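Local coordinates for 4-hydroxybutyrate coenzyme A transferase (Shewanella oneidensis, PDB 2OAS), which binds coenzyme A and, judging by its name and family, probably transfers it between carboxylic acids such as acetate and 4-hydroxybutyrate, at residues Y92-S98 with G328-D334; T313-D319 with A371-R377; H124-L129 with G161-I165; D112-V118 with K145-N151. All blocks are in the same frame, centred on the assembly; numbering follows the deposited sequence.

Contact 1: Y92-S98 with G328-D334; sequences YVPIFLS and GVGGQMD. With COA (coenzyme A), chain C.
A glycine-rich loop, Gly328 to Gly331, holds the pantetheine arm of coenzyme A and leads into helix 332-341. Residues 92-98, an irregular link from strand 91-92 to helix 100-105, pack against it and bring the N-terminal family region against the C-terminal one. The backbones come closest at Leu97 and Gly330, CA to CA 4.9 Å. Phe96 (chi1 m) buries the most surface: its CD1 meets CG1 of Val329 (chi1 t) at 3.5 Å, and SE of selenomethionine Met333 lies 4.8 Å from its ring centroid, a Met-aromatic contact. A large flat ring suits this apolar seam, and Arg337 of the second subunit adds a cation-pi contact. Further along the chain, Ser98 OG (chi1 p) donates to Asp334 OD1 at 2.9 Å, while a water donates to the same OD1 at 2.6 Å. Asp334 OD2 forms a salt bridge to Arg337 of the second subunit. Gly330 adopts phi 62°, psi -122°, which favours glycine, and a CB there would collide with coenzyme A. The peptide after it works at both ends: Gly330 O accepts from Leu97 N at 2.8 Å, and Gly331 N, at the helix N-cap, donates to COA O5P at 2.6 Å.

Contact 2: T313-D319 with A371-R377; sequences TGQVCAD and AGVVTTR. With COA (coenzyme A), chain C.
Ala371, in the loop that leads into edge strand 373-375 of a small mixed sheet, sets its CB 4.1 Å from Cys317 SG; the strand then runs antiparallel to strand 316-317. At Gly372 a side chain would strike Asp319 OD1, so glycine fits, and its carbonyl O takes a CA-H...O contact from Cys317 CA at 3.3 Å. Val373 makes a similar contact, CA to Val316 O at 3.5 Å, but its CA-to-CB bond points away overall, and the side chain packs on Val373 of the second subunit. The strand then breaks at a classic beta bulge. Val374, with phi -98° and psi -44°, and Thr375 both face Val316: Val374 N donates to Val316 O at 2.9 Å, and Thr375 N reaches the same oxygen weakly at 3.3 Å. Val374 CG2 covers Ala318 CB at 4.2 Å, and Ala318 O touches COA CEP at 3.4 Å. Val316 and Thr375 form the hydrogen-bonded pair (CA to CA 5.0 Å), Val316 N donating to Thr375 O at 2.9 Å; the OG1 of Thr375 bonds Gln332. Thr376 bonds His379. Arg377 lays its CG 3.6 Å from Gln315 CG, its extended chain sending the guanidinium to Asp319 of the second subunit. Backbone bonds thus hold the pair together within the chain, whereas the charged ends of Asp319 and Arg377 are spent in reciprocal salt bridges across the dimer, close to the coenzyme A pocket.

Contact 3: H124-L129 with G161-I165; sequences HGMCSL and GFIHI
Four backbone hydrogen bonds tie 124-129 to 161-165. Leu129 N donates to Gly161 O at 2.7 Å, Cys127 N to Ile163 O at 2.8 Å and Ile165 N to Gly125 O at 3.1 Å; Ile163 N to Cys127 O, at 3.0 Å, is less securely placed. They define a two-stranded antiparallel ribbon whose strands 126-128 and 162-164 are twisted to 139° and approach to 4.5 Å. Cys127 with Ile163 is the hydrogen-bonded pair, flanked by the non-hydrogen-bonded pairs Met126 with His164 and Ser128 with Phe162, where CA-H...O contacts such as Phe162 CA to Cys127 O (3.2 Å) fill in. Gly125, with phi 73°, takes a conformation that favours glycine, and a CB would strike the His164 ring. On the face of Met126 and His164, SE of selenomethionine Met126 sits at the ring edge, 5.2 Å from the centroid, while His164 ND1 bonds Asp166. The other face is apolar: Ile163 CG2 lies 4.4 Å from Cys127 CB and 4.3 Å from Leu129 CD2. Cys127 and Leu129 also pack on Val118 of strand 113-118. Apolar Cys127 and Ile163 therefore suit the buried face, the opposite one mixes polar and apolar residues, and main-chain hydrogen bonds set the register.

Contact 4: D112-V118 with K145-N151; sequences DTAIIQV and KIIAHIN
These neighbouring parallel strands, 113-118 and 145-150, lie within the parallel sheet of a Rossmann-like N-terminal region and are joined by a beta-alpha-beta crossover that carries helix 136-142. They run in step from Thr113 with Lys145 to Val118 with Ile150, 4.5 Å apart at closest and twisted by 25°. Seven backbone bonds alternate between the strands. Lys145 N donates to Asp112 O (2.9 Å), Ile147 N to Ala114 O (3.0 Å), His149 N to Ile116 O (2.8 Å) and Asn151 N to Val118 O (2.9 Å); in return Ala114 N donates to Lys145 O (3.1 Å), Ile116 N to Ile147 O (3.0 Å) and Val118 N to His149 O (2.9 Å). Thr113 and Ile115 turn their backbone polar groups to Trp23 on the next strand, 21-24. Beta-branched residues favour this extended chain: Ile116 CD1 meets Ile146 CG2 at 3.6 Å beneath helix 136-142, and Ile115 CD1 meets Ile147 CB at 4.1 Å beneath helix 32-41. Thr113 OG1 is buried without a partner in the model, whereas Lys145 NZ is paired with Glu20. Gln117 NE2 bonds Ala29 O, and Gln117 OE1 receives Asn151 ND2 at 2.8 Å, nearly straight at 165°.

In the fold
The contacts form two clusters. Contacts 3 and 4 lie in the N-terminal region, their centres 11 Å apart: strand 126-128 directly follows strand 113-118, so the ribbon of contact 3 rests on the end of the parallel sheet, Leu129 and Cys127 against Val118. Along the chain both nest inside the loop closed by contact 1, which joins the N-terminal region to the C-terminal one. Contact 2, in the C-terminal region, is 12 Å from contact 1 between centres and bonded to it through Gln332 and Thr375; both touch coenzyme A and the second subunit. The centres of contacts 2 and 3 are 39 Å apart, and no other chain of the assembly touches the ribbon.

Contact 1: Y92-S98 with G328-D334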
# COMPACT_ATOMS: atom_id res chain seq x y z
N TYR A 92 13.10 9.84 -12.76
CA TYR A 92 12.68 8.74 -11.90
C TYR A 92 11.17 8.70 -11.83
O TYR A 92 10.53 9.68 -11.43
CB TYR A 92 13.23 8.91 -10.49
CG TYR A 92 12.61 7.98 -9.46
CD1 TYR A 92 11.90 8.48 -8.37
CD2 TYR A 92 12.75 6.60 -9.57
CE1 TYR A 92 11.37 7.63 -7.41
CE2 TYR A 92 12.22 5.74 -8.61
CZ TYR A 92 11.54 6.27 -7.53
OH TYR A 92 11.07 5.43 -6.54
N VAL A 93 10.60 7.55 -12.21
CA VAL A 93 9.16 7.35 -12.20
C VAL A 93 8.76 6.36 -11.13
O VAL A 93 8.93 5.17 -11.29
CB VAL A 93 8.66 6.84 -13.57
CG1 VAL A 93 7.14 6.65 -13.54
CG2 VAL A 93 9.04 7.85 -14.66
N PRO A 94 8.23 6.85 -10.00
CA PRO A 94 7.85 5.92 -8.94
C PRO A 94 6.67 5.02 -9.37
O PRO A 94 5.64 5.52 -9.82
CB PRO A 94 7.52 6.85 -7.78
CG PRO A 94 6.98 8.07 -8.46
CD PRO A 94 7.90 8.24 -9.64
N ILE A 95 6.82 3.71 -9.21
CA ILE A 95 5.76 2.77 -9.60
C ILE A 95 6.00 1.37 -9.06
O ILE A 95 7.13 0.90 -9.07
CB ILE A 95 5.66 2.66 -11.13
CG1 ILE A 95 4.57 1.65 -11.51
CG2 ILE A 95 6.96 2.17 -11.70
CD1 ILE A 95 4.27 1.64 -12.97
N PHE A 96 4.95 0.71 -8.58
CA PHE A 96 5.11 -0.66 -8.07
C PHE A 96 5.62 -1.49 -9.22
O PHE A 96 5.21 -1.28 -10.36
CB PHE A 96 3.79 -1.25 -7.55
CG PHE A 96 3.17 -0.45 -6.46
CD1 PHE A 96 3.87 -0.18 -5.29
CD2 PHE A 96 1.93 0.14 -6.65
CE1 PHE A 96 3.34 0.67 -4.32
CE2 PHE A 96 1.39 0.99 -5.68
CZ PHE A 96 2.11 1.26 -4.52
N LEU A 97 6.51 -2.42 -8.93
CA LEU A 97 7.05 -3.26 -9.97
C LEU A 97 5.96 -4.04 -10.68
O LEU A 97 5.95 -4.11 -11.90
CB LEU A 97 8.10 -4.21 -9.38
CG LEU A 97 9.38 -4.15 -10.22
CD1 LEU A 97 10.56 -3.89 -9.30
CD2 LEU A 97 9.57 -5.42 -11.02
N SER A 98 5.01 -4.59 -9.91
CA SER A 98 3.91 -5.34 -10.50
C SER A 98 3.02 -4.48 -11.39
O SER A 98 2.25 -5.01 -12.19
CB SER A 98 3.07 -5.98 -9.40
OG SER A 98 2.64 -5.00 -8.47
N GLY A 328 14.35 2.45 -5.80
CA GLY A 328 12.98 2.46 -6.27
C GLY A 328 12.00 1.76 -5.35
O GLY A 328 12.39 1.12 -4.36
N VAL A 329 10.72 1.88 -5.68
CA VAL A 329 9.64 1.27 -4.91
C VAL A 329 9.75 -0.25 -4.94
O VAL A 329 9.63 -0.91 -3.91
CB VAL A 329 8.27 1.67 -5.48
CG1 VAL A 329 7.17 0.84 -4.84
CG2 VAL A 329 8.03 3.15 -5.25
N GLY A 330 9.99 -0.79 -6.13
CA GLY A 330 10.12 -2.23 -6.27
C GLY A 330 8.87 -3.01 -5.89
O GLY A 330 7.80 -2.80 -6.46
N GLY A 331 9.01 -3.92 -4.94
CA GLY A 331 7.85 -4.70 -4.55
C GLY A 331 7.88 -5.17 -3.12
O GLY A 331 7.31 -6.20 -2.80
N GLN A 332 8.55 -4.43 -2.25
CA GLN A 332 8.62 -4.84 -0.85
C GLN A 332 7.26 -4.61 -0.18
O GLN A 332 6.89 -5.34 0.74
CB GLN A 332 9.68 -4.03 -0.10
CG GLN A 332 9.30 -2.58 0.10
CD GLN A 332 10.15 -1.87 1.14
OE1 GLN A 332 9.86 -0.73 1.51
NE2 GLN A 332 11.19 -2.53 1.60
N MSE A 333 6.53 -3.60 -0.63
CA MSE A 333 5.25 -3.29 -0.03
C MSE A 333 4.23 -4.39 -0.30
O MSE A 333 3.56 -4.88 0.60
CB MSE A 333 4.74 -1.96 -0.55
CG MSE A 333 3.59 -1.41 0.25
SE MSE A 333 2.69 -0.01 -0.71
CE MSE A 333 1.56 -1.13 -1.79
N ASP A 334 4.11 -4.76 -1.57
CA ASP A 334 3.19 -5.81 -1.98
C ASP A 334 3.47 -7.10 -1.20
O ASP A 334 2.54 -7.79 -0.78
CB ASP A 334 3.32 -6.06 -3.48
CG ASP A 334 2.62 -5.00 -4.31
OD1 ASP A 334 2.82 -5.00 -5.54
OD2 ASP A 334 1.86 -4.19 -3.76
N1A COA C . 20.94 8.15 5.67
C2A COA C . 22.17 8.56 4.99
N3A COA C . 22.84 7.48 4.25
C4A COA C . 22.32 6.10 4.21
C5A COA C . 21.10 5.71 4.87
C6A COA C . 20.41 6.78 5.64
N6A COA C . 19.21 6.50 6.33
N7A COA C . 20.85 4.36 4.67
C8A COA C . 21.91 3.93 3.86
N9A COA C . 22.82 4.97 3.56
C1B COA C . 24.03 4.92 2.77
C2B COA C . 25.14 3.88 3.14
O2B COA C . 26.27 4.47 3.68
C3B COA C . 25.43 3.08 1.87
O3B COA C . 26.85 3.14 1.53
P3B COA C . 27.49 2.41 0.28
O7A COA C . 27.25 0.96 0.22
O8A COA C . 26.93 3.02 -0.97
O9A COA C . 28.92 2.68 0.28
C4B COA C . 24.54 3.60 0.81
O4B COA C . 23.74 4.67 1.35
C5B COA C . 23.83 2.26 0.36
O5B COA C . 23.05 1.69 1.42
P1A COA C . 22.75 0.08 1.70
O1A COA C . 23.94 -0.72 1.85
O2A COA C . 21.90 -0.13 2.93
O3A COA C . 21.94 -0.32 0.40
P2A COA C . 21.38 -1.75 0.14
O4A COA C . 21.96 -2.28 -1.09
O5A COA C . 21.69 -2.66 1.23
O6A COA C . 19.91 -1.82 0.12
CBP COA C . 17.57 -0.88 -0.05
CCP COA C . 18.83 -1.31 0.90
CDP COA C . 18.35 0.33 -0.68
CEP COA C . 16.35 -0.33 0.82
CAP COA C . 17.18 -2.02 -1.22
OAP COA C . 16.71 -3.12 -0.37
C9P COA C . 16.02 -1.61 -2.14
O9P COA C . 16.28 -1.27 -3.28
N8P COA C . 14.70 -1.67 -1.61
C7P COA C . 13.39 -1.39 -2.18
C6P COA C . 12.33 -2.54 -2.17
C5P COA C . 12.40 -3.49 -3.30
O5P COA C . 11.37 -3.89 -3.85
N4P COA C . 13.74 -3.88 -3.68
C3P COA C . 14.23 -4.75 -4.73
C2P COA C . 13.57 -6.18 -4.82
S1P COA C . 12.93 -6.57 -6.48
O HOH W 1 5.19 -4.89 -6.50

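Contact 2: T313-D319 with A371-R377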
# COMPACT_ATOMS: atom_id res chain seq x y z
N THR A 313 7.85 6.20 14.14
CA THR A 313 6.45 5.81 14.06
C THR A 313 6.26 4.54 13.24
O THR A 313 5.23 3.88 13.33
CB THR A 313 5.62 7.01 13.52
OG1 THR A 313 4.32 6.96 14.07
CG2 THR A 313 5.53 7.01 12.01
N GLY A 314 7.27 4.21 12.45
CA GLY A 314 7.19 3.04 11.62
C GLY A 314 7.10 3.36 10.14
O GLY A 314 6.93 2.45 9.34
N GLN A 315 7.19 4.64 9.75
CA GLN A 315 7.14 4.94 8.31
C GLN A 315 8.48 4.53 7.71
O GLN A 315 9.53 4.95 8.16
CB GLN A 315 6.88 6.43 8.04
CG GLN A 315 5.54 6.95 8.56
CD GLN A 315 5.16 8.29 7.94
OE1 GLN A 315 4.68 8.35 6.81
NE2 GLN A 315 5.39 9.38 8.68
N VAL A 316 8.42 3.70 6.67
CA VAL A 316 9.59 3.16 6.02
C VAL A 316 9.96 3.81 4.69
O VAL A 316 9.12 3.92 3.77
CB VAL A 316 9.39 1.65 5.79
CG1 VAL A 316 10.59 1.04 5.06
CG2 VAL A 316 9.17 0.96 7.14
N CYS A 317 11.21 4.24 4.59
CA CYS A 317 11.75 4.86 3.38
C CYS A 317 12.81 3.93 2.85
O CYS A 317 13.76 3.61 3.56
CB CYS A 317 12.41 6.19 3.70
SG CYS A 317 13.35 6.83 2.30
N ALA A 318 12.67 3.50 1.60
CA ALA A 318 13.63 2.55 1.04
C ALA A 318 14.02 2.79 -0.42
O ALA A 318 14.72 1.96 -1.02
CB ALA A 318 13.08 1.14 1.21
N ASP A 319 13.56 3.90 -1.00
CA ASP A 319 13.88 4.21 -2.40
C ASP A 319 14.76 5.46 -2.54
O ASP A 319 15.21 5.79 -3.63
CB ASP A 319 12.59 4.38 -3.21
CG ASP A 319 11.88 5.70 -2.93
OD1 ASP A 319 11.86 6.14 -1.76
OD2 ASP A 319 11.35 6.30 -3.89
N ALA A 371 11.62 12.58 1.99
CA ALA A 371 11.95 11.16 1.95
C ALA A 371 10.81 10.37 1.30
O ALA A 371 9.63 10.58 1.59
CB ALA A 371 12.20 10.64 3.36
N GLY A 372 11.17 9.48 0.38
CA GLY A 372 10.16 8.69 -0.30
C GLY A 372 9.66 7.56 0.57
O GLY A 372 10.42 6.65 0.93
N VAL A 373 8.39 7.62 0.95
CA VAL A 373 7.83 6.55 1.77
C VAL A 373 7.45 5.39 0.84
O VAL A 373 6.64 5.58 -0.06
CB VAL A 373 6.58 7.02 2.52
CG1 VAL A 373 5.86 5.82 3.12
CG2 VAL A 373 6.95 8.02 3.58
N VAL A 374 8.03 4.22 1.05
CA VAL A 374 7.70 3.06 0.22
C VAL A 374 6.67 2.19 0.94
O VAL A 374 5.70 1.74 0.35
CB VAL A 374 8.96 2.22 -0.09
CG1 VAL A 374 8.59 0.98 -0.92
CG2 VAL A 374 9.96 3.07 -0.85
N THR A 375 6.90 1.97 2.23
CA THR A 375 6.01 1.18 3.07
C THR A 375 5.52 2.08 4.20
O THR A 375 6.32 2.72 4.88
CB THR A 375 6.75 -0.03 3.63
OG1 THR A 375 7.21 -0.84 2.55
CG2 THR A 375 5.86 -0.85 4.53
N THR A 376 4.21 2.12 4.40
CA THR A 376 3.60 2.98 5.39
C THR A 376 3.48 2.38 6.78
O THR A 376 3.71 1.19 6.98
CB THR A 376 2.21 3.39 4.92
OG1 THR A 376 1.37 2.23 4.83
CG2 THR A 376 2.28 4.01 3.53
N ARG A 377 3.14 3.23 7.75
CA ARG A 377 2.93 2.81 9.14
C ARG A 377 2.07 1.56 9.22
O ARG A 377 2.47 0.55 9.79
CB ARG A 377 2.17 3.87 9.92
CG ARG A 377 2.86 5.14 10.16
CD ARG A 377 1.86 6.15 10.69
NE ARG A 377 2.56 7.32 11.20
CZ ARG A 377 2.02 8.51 11.37
NH1 ARG A 377 0.74 8.72 11.06
NH2 ARG A 377 2.76 9.50 11.83
N1A COA C . 20.94 8.15 5.67
C2A COA C . 22.17 8.56 4.99
N3A COA C . 22.84 7.48 4.25
C4A COA C . 22.32 6.10 4.21
C5A COA C . 21.10 5.71 4.87
C6A COA C . 20.41 6.78 5.64
N6A COA C . 19.21 6.50 6.33
N7A COA C . 20.85 4.36 4.67
C8A COA C . 21.91 3.93 3.86
N9A COA C . 22.82 4.97 3.56
C1B COA C . 24.03 4.92 2.77
C2B COA C . 25.14 3.88 3.14
O2B COA C . 26.27 4.47 3.68
C3B COA C . 25.43 3.08 1.87
O3B COA C . 26.85 3.14 1.53
P3B COA C . 27.49 2.41 0.28
O7A COA C . 27.25 0.96 0.22
O8A COA C . 26.93 3.02 -0.97
O9A COA C . 28.92 2.68 0.28
C4B COA C . 24.54 3.60 0.81
O4B COA C . 23.74 4.67 1.35
C5B COA C . 23.83 2.26 0.36
O5B COA C . 23.05 1.69 1.42
P1A COA C . 22.75 0.08 1.70
O1A COA C . 23.94 -0.72 1.85
O2A COA C . 21.90 -0.13 2.93
O3A COA C . 21.94 -0.32 0.40
P2A COA C . 21.38 -1.75 0.14
O4A COA C . 21.96 -2.28 -1.09
O5A COA C . 21.69 -2.66 1.23
O6A COA C . 19.91 -1.82 0.12
CBP COA C . 17.57 -0.88 -0.05
CCP COA C . 18.83 -1.31 0.90
CDP COA C . 18.35 0.33 -0.68
CEP COA C . 16.35 -0.33 0.82
CAP COA C . 17.18 -2.02 -1.22
OAP COA C . 16.71 -3.12 -0.37
C9P COA C . 16.02 -1.61 -2.14
O9P COA C . 16.28 -1.27 -3.28
N8P COA C . 14.70 -1.67 -1.61
C7P COA C . 13.39 -1.39 -2.18
C6P COA C . 12.33 -2.54 -2.17
C5P COA C . 12.40 -3.49 -3.30
O5P COA C . 11.37 -3.89 -3.85
N4P COA C . 13.74 -3.88 -3.68
C3P COA C . 14.23 -4.75 -4.73
C2P COA C . 13.57 -6.18 -4.82
S1P COA C . 12.93 -6.57 -6.48

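Contact 3: H124-L129 with G161-I165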
# COMPACT_ATOMS: atom_id res chain seq x y z
N HIS A 124 12.38 -25.57 -32.01
CA HIS A 124 11.09 -24.93 -32.28
C HIS A 124 11.23 -23.42 -32.47
O HIS A 124 10.23 -22.71 -32.60
CB HIS A 124 10.12 -25.16 -31.12
CG HIS A 124 10.00 -26.60 -30.72
ND1 HIS A 124 9.52 -27.57 -31.57
CD2 HIS A 124 10.35 -27.24 -29.58
CE1 HIS A 124 9.58 -28.74 -30.97
NE2 HIS A 124 10.08 -28.57 -29.76
N GLY A 125 12.47 -22.94 -32.46
CA GLY A 125 12.71 -21.52 -32.62
C GLY A 125 12.32 -20.71 -31.40
O GLY A 125 12.02 -19.53 -31.50
N MSE A 126 12.33 -21.34 -30.23
CA MSE A 126 11.97 -20.66 -29.00
C MSE A 126 13.20 -20.24 -28.20
O MSE A 126 14.15 -21.01 -28.03
CB MSE A 126 11.08 -21.55 -28.14
CG MSE A 126 9.65 -21.76 -28.67
SE MSE A 126 8.43 -20.24 -28.46
CE MSE A 126 9.13 -19.51 -26.82
N CYS A 127 13.18 -18.99 -27.74
CA CYS A 127 14.26 -18.42 -26.95
C CYS A 127 13.75 -18.12 -25.55
O CYS A 127 12.54 -18.16 -25.31
CB CYS A 127 14.77 -17.11 -27.56
SG CYS A 127 15.43 -17.24 -29.23
N SER A 128 14.66 -17.80 -24.65
CA SER A 128 14.27 -17.52 -23.29
C SER A 128 14.83 -16.19 -22.80
O SER A 128 15.95 -15.81 -23.13
CB SER A 128 14.76 -18.66 -22.38
OG SER A 128 14.46 -18.40 -21.02
N LEU A 129 14.02 -15.48 -22.02
CA LEU A 129 14.43 -14.21 -21.44
C LEU A 129 15.40 -14.50 -20.33
O LEU A 129 15.93 -13.58 -19.70
CB LEU A 129 13.22 -13.49 -20.87
CG LEU A 129 12.22 -13.05 -21.93
CD1 LEU A 129 11.10 -12.26 -21.28
CD2 LEU A 129 12.93 -12.21 -22.97
N GLY A 161 9.33 -16.94 -19.52
CA GLY A 161 10.36 -16.26 -20.29
C GLY A 161 10.53 -16.68 -21.74
O GLY A 161 11.42 -16.18 -22.41
N PHE A 162 9.68 -17.58 -22.24
CA PHE A 162 9.80 -18.03 -23.62
C PHE A 162 9.20 -17.09 -24.66
O PHE A 162 8.13 -16.52 -24.46
CB PHE A 162 9.17 -19.43 -23.75
CG PHE A 162 9.98 -20.49 -23.09
CD1 PHE A 162 11.20 -20.89 -23.63
CD2 PHE A 162 9.57 -21.04 -21.88
CE1 PHE A 162 12.00 -21.81 -22.98
CE2 PHE A 162 10.38 -21.96 -21.21
CZ PHE A 162 11.59 -22.34 -21.76
N ILE A 163 9.89 -16.95 -25.79
CA ILE A 163 9.47 -16.07 -26.88
C ILE A 163 10.05 -16.60 -28.20
O ILE A 163 11.18 -17.11 -28.24
CB ILE A 163 9.93 -14.59 -26.60
CG1 ILE A 163 9.69 -13.69 -27.82
CG2 ILE A 163 11.41 -14.57 -26.27
CD1 ILE A 163 8.25 -13.56 -28.24
N HIS A 164 9.28 -16.49 -29.27
CA HIS A 164 9.71 -17.00 -30.56
C HIS A 164 10.59 -16.01 -31.31
O HIS A 164 10.32 -14.82 -31.31
CB HIS A 164 8.50 -17.40 -31.41
CG HIS A 164 8.83 -18.34 -32.52
ND1 HIS A 164 9.27 -17.92 -33.75
CD2 HIS A 164 8.84 -19.69 -32.56
CE1 HIS A 164 9.54 -18.97 -34.51
NE2 HIS A 164 9.29 -20.05 -33.81
N ILE A 165 11.63 -16.52 -31.96
CA ILE A 165 12.57 -15.67 -32.67
C ILE A 165 11.97 -14.88 -33.84
O ILE A 165 12.58 -13.92 -34.29
CB ILE A 165 13.79 -16.48 -33.17
CG1 ILE A 165 14.91 -15.53 -33.57
CG2 ILE A 165 13.38 -17.36 -34.35
CD1 ILE A 165 16.13 -16.24 -34.09

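Contact 4: D112-V118 with K145-N151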
# COMPACT_ATOMS: atom_id res chain seq x y z
N ASP A 112 8.69 1.76 -28.42
CA ASP A 112 8.99 1.57 -29.84
C ASP A 112 9.86 0.34 -30.07
O ASP A 112 9.69 -0.37 -31.05
CB ASP A 112 9.65 2.81 -30.43
CG ASP A 112 8.74 4.05 -30.39
OD1 ASP A 112 7.56 3.95 -30.78
OD2 ASP A 112 9.22 5.13 -29.96
N THR A 113 10.80 0.10 -29.17
CA THR A 113 11.65 -1.06 -29.32
C THR A 113 12.20 -1.55 -27.98
O THR A 113 12.55 -0.76 -27.10
CB THR A 113 12.84 -0.80 -30.30
OG1 THR A 113 14.07 -0.99 -29.63
CG2 THR A 113 12.77 0.60 -30.87
N ALA A 114 12.28 -2.87 -27.84
CA ALA A 114 12.79 -3.49 -26.63
C ALA A 114 14.11 -4.19 -26.89
O ALA A 114 14.21 -5.02 -27.80
CB ALA A 114 11.79 -4.50 -26.10
N ILE A 115 15.13 -3.85 -26.10
CA ILE A 115 16.43 -4.47 -26.25
C ILE A 115 16.46 -5.62 -25.25
O ILE A 115 16.27 -5.41 -24.05
CB ILE A 115 17.58 -3.51 -25.89
CG1 ILE A 115 17.36 -2.14 -26.52
CG2 ILE A 115 18.90 -4.13 -26.34
CD1 ILE A 115 17.23 -2.15 -28.02
N ILE A 116 16.72 -6.83 -25.73
CA ILE A 116 16.73 -7.95 -24.82
C ILE A 116 17.86 -8.94 -25.07
O ILE A 116 18.47 -8.94 -26.12
CB ILE A 116 15.39 -8.70 -24.87
CG1 ILE A 116 15.17 -9.30 -26.25
CG2 ILE A 116 14.26 -7.73 -24.60
CD1 ILE A 116 13.87 -10.07 -26.36
N GLN A 117 18.12 -9.78 -24.07
CA GLN A 117 19.15 -10.80 -24.16
C GLN A 117 18.49 -12.16 -23.94
O GLN A 117 17.91 -12.39 -22.87
CB GLN A 117 20.20 -10.58 -23.08
CG GLN A 117 21.39 -11.51 -23.24
CD GLN A 117 22.47 -11.24 -22.24
OE1 GLN A 117 23.56 -11.81 -22.33
NE2 GLN A 117 22.19 -10.37 -21.28
N VAL A 118 18.58 -13.05 -24.92
CA VAL A 118 17.97 -14.38 -24.79
C VAL A 118 18.88 -15.56 -25.07
O VAL A 118 19.98 -15.41 -25.61
CB VAL A 118 16.76 -14.56 -25.73
CG1 VAL A 118 15.69 -13.51 -25.46
CG2 VAL A 118 17.22 -14.49 -27.18
N LYS A 145 9.05 -2.98 -32.13
CA LYS A 145 9.99 -3.93 -32.71
C LYS A 145 10.91 -4.44 -31.60
O LYS A 145 11.07 -3.79 -30.58
CB LYS A 145 10.82 -3.28 -33.81
CG LYS A 145 11.70 -2.11 -33.36
CD LYS A 145 12.58 -1.67 -34.53
CE LYS A 145 13.44 -0.47 -34.17
NZ LYS A 145 12.63 0.76 -33.98
N ILE A 146 11.51 -5.62 -31.80
CA ILE A 146 12.41 -6.17 -30.78
C ILE A 146 13.81 -6.45 -31.33
O ILE A 146 13.95 -6.99 -32.42
CB ILE A 146 11.84 -7.47 -30.18
CG1 ILE A 146 10.52 -7.18 -29.45
CG2 ILE A 146 12.83 -8.08 -29.20
CD1 ILE A 146 9.75 -8.42 -29.08
N ILE A 147 14.83 -6.04 -30.58
CA ILE A 147 16.22 -6.26 -30.96
C ILE A 147 16.80 -7.18 -29.88
O ILE A 147 16.98 -6.77 -28.74
CB ILE A 147 16.97 -4.93 -31.03
CG1 ILE A 147 16.43 -4.12 -32.21
CG2 ILE A 147 18.48 -5.17 -31.18
CD1 ILE A 147 17.00 -2.72 -32.30
N ALA A 148 17.07 -8.42 -30.25
CA ALA A 148 17.56 -9.41 -29.33
C ALA A 148 19.02 -9.79 -29.48
O ALA A 148 19.56 -9.85 -30.58
CB ALA A 148 16.71 -10.69 -29.45
N HIS A 149 19.64 -10.07 -28.35
CA HIS A 149 21.01 -10.46 -28.37
C HIS A 149 21.02 -11.91 -27.95
O HIS A 149 20.63 -12.24 -26.83
CB HIS A 149 21.81 -9.57 -27.41
CG HIS A 149 23.04 -10.22 -26.89
ND1 HIS A 149 23.93 -10.88 -27.70
CD2 HIS A 149 23.50 -10.35 -25.62
CE1 HIS A 149 24.89 -11.41 -26.96
NE2 HIS A 149 24.66 -11.10 -25.69
N ILE A 150 21.42 -12.79 -28.86
CA ILE A 150 21.46 -14.21 -28.56
C ILE A 150 22.76 -14.58 -27.87
O ILE A 150 23.85 -14.47 -28.45
CB ILE A 150 21.30 -15.05 -29.82
CG1 ILE A 150 19.96 -14.73 -30.48
CG2 ILE A 150 21.44 -16.53 -29.46
CD1 ILE A 150 19.71 -15.46 -31.77
N ASN A 151 22.64 -15.03 -26.63
CA ASN A 151 23.80 -15.39 -25.83
C ASN A 151 23.72 -16.80 -25.32
O ASN A 151 22.87 -17.12 -24.50
CB ASN A 151 23.92 -14.44 -24.64
CG ASN A 151 25.10 -14.75 -23.77
OD1 ASN A 151 25.92 -15.62 -24.09
ND2 ASN A 151 25.21 -14.03 -22.66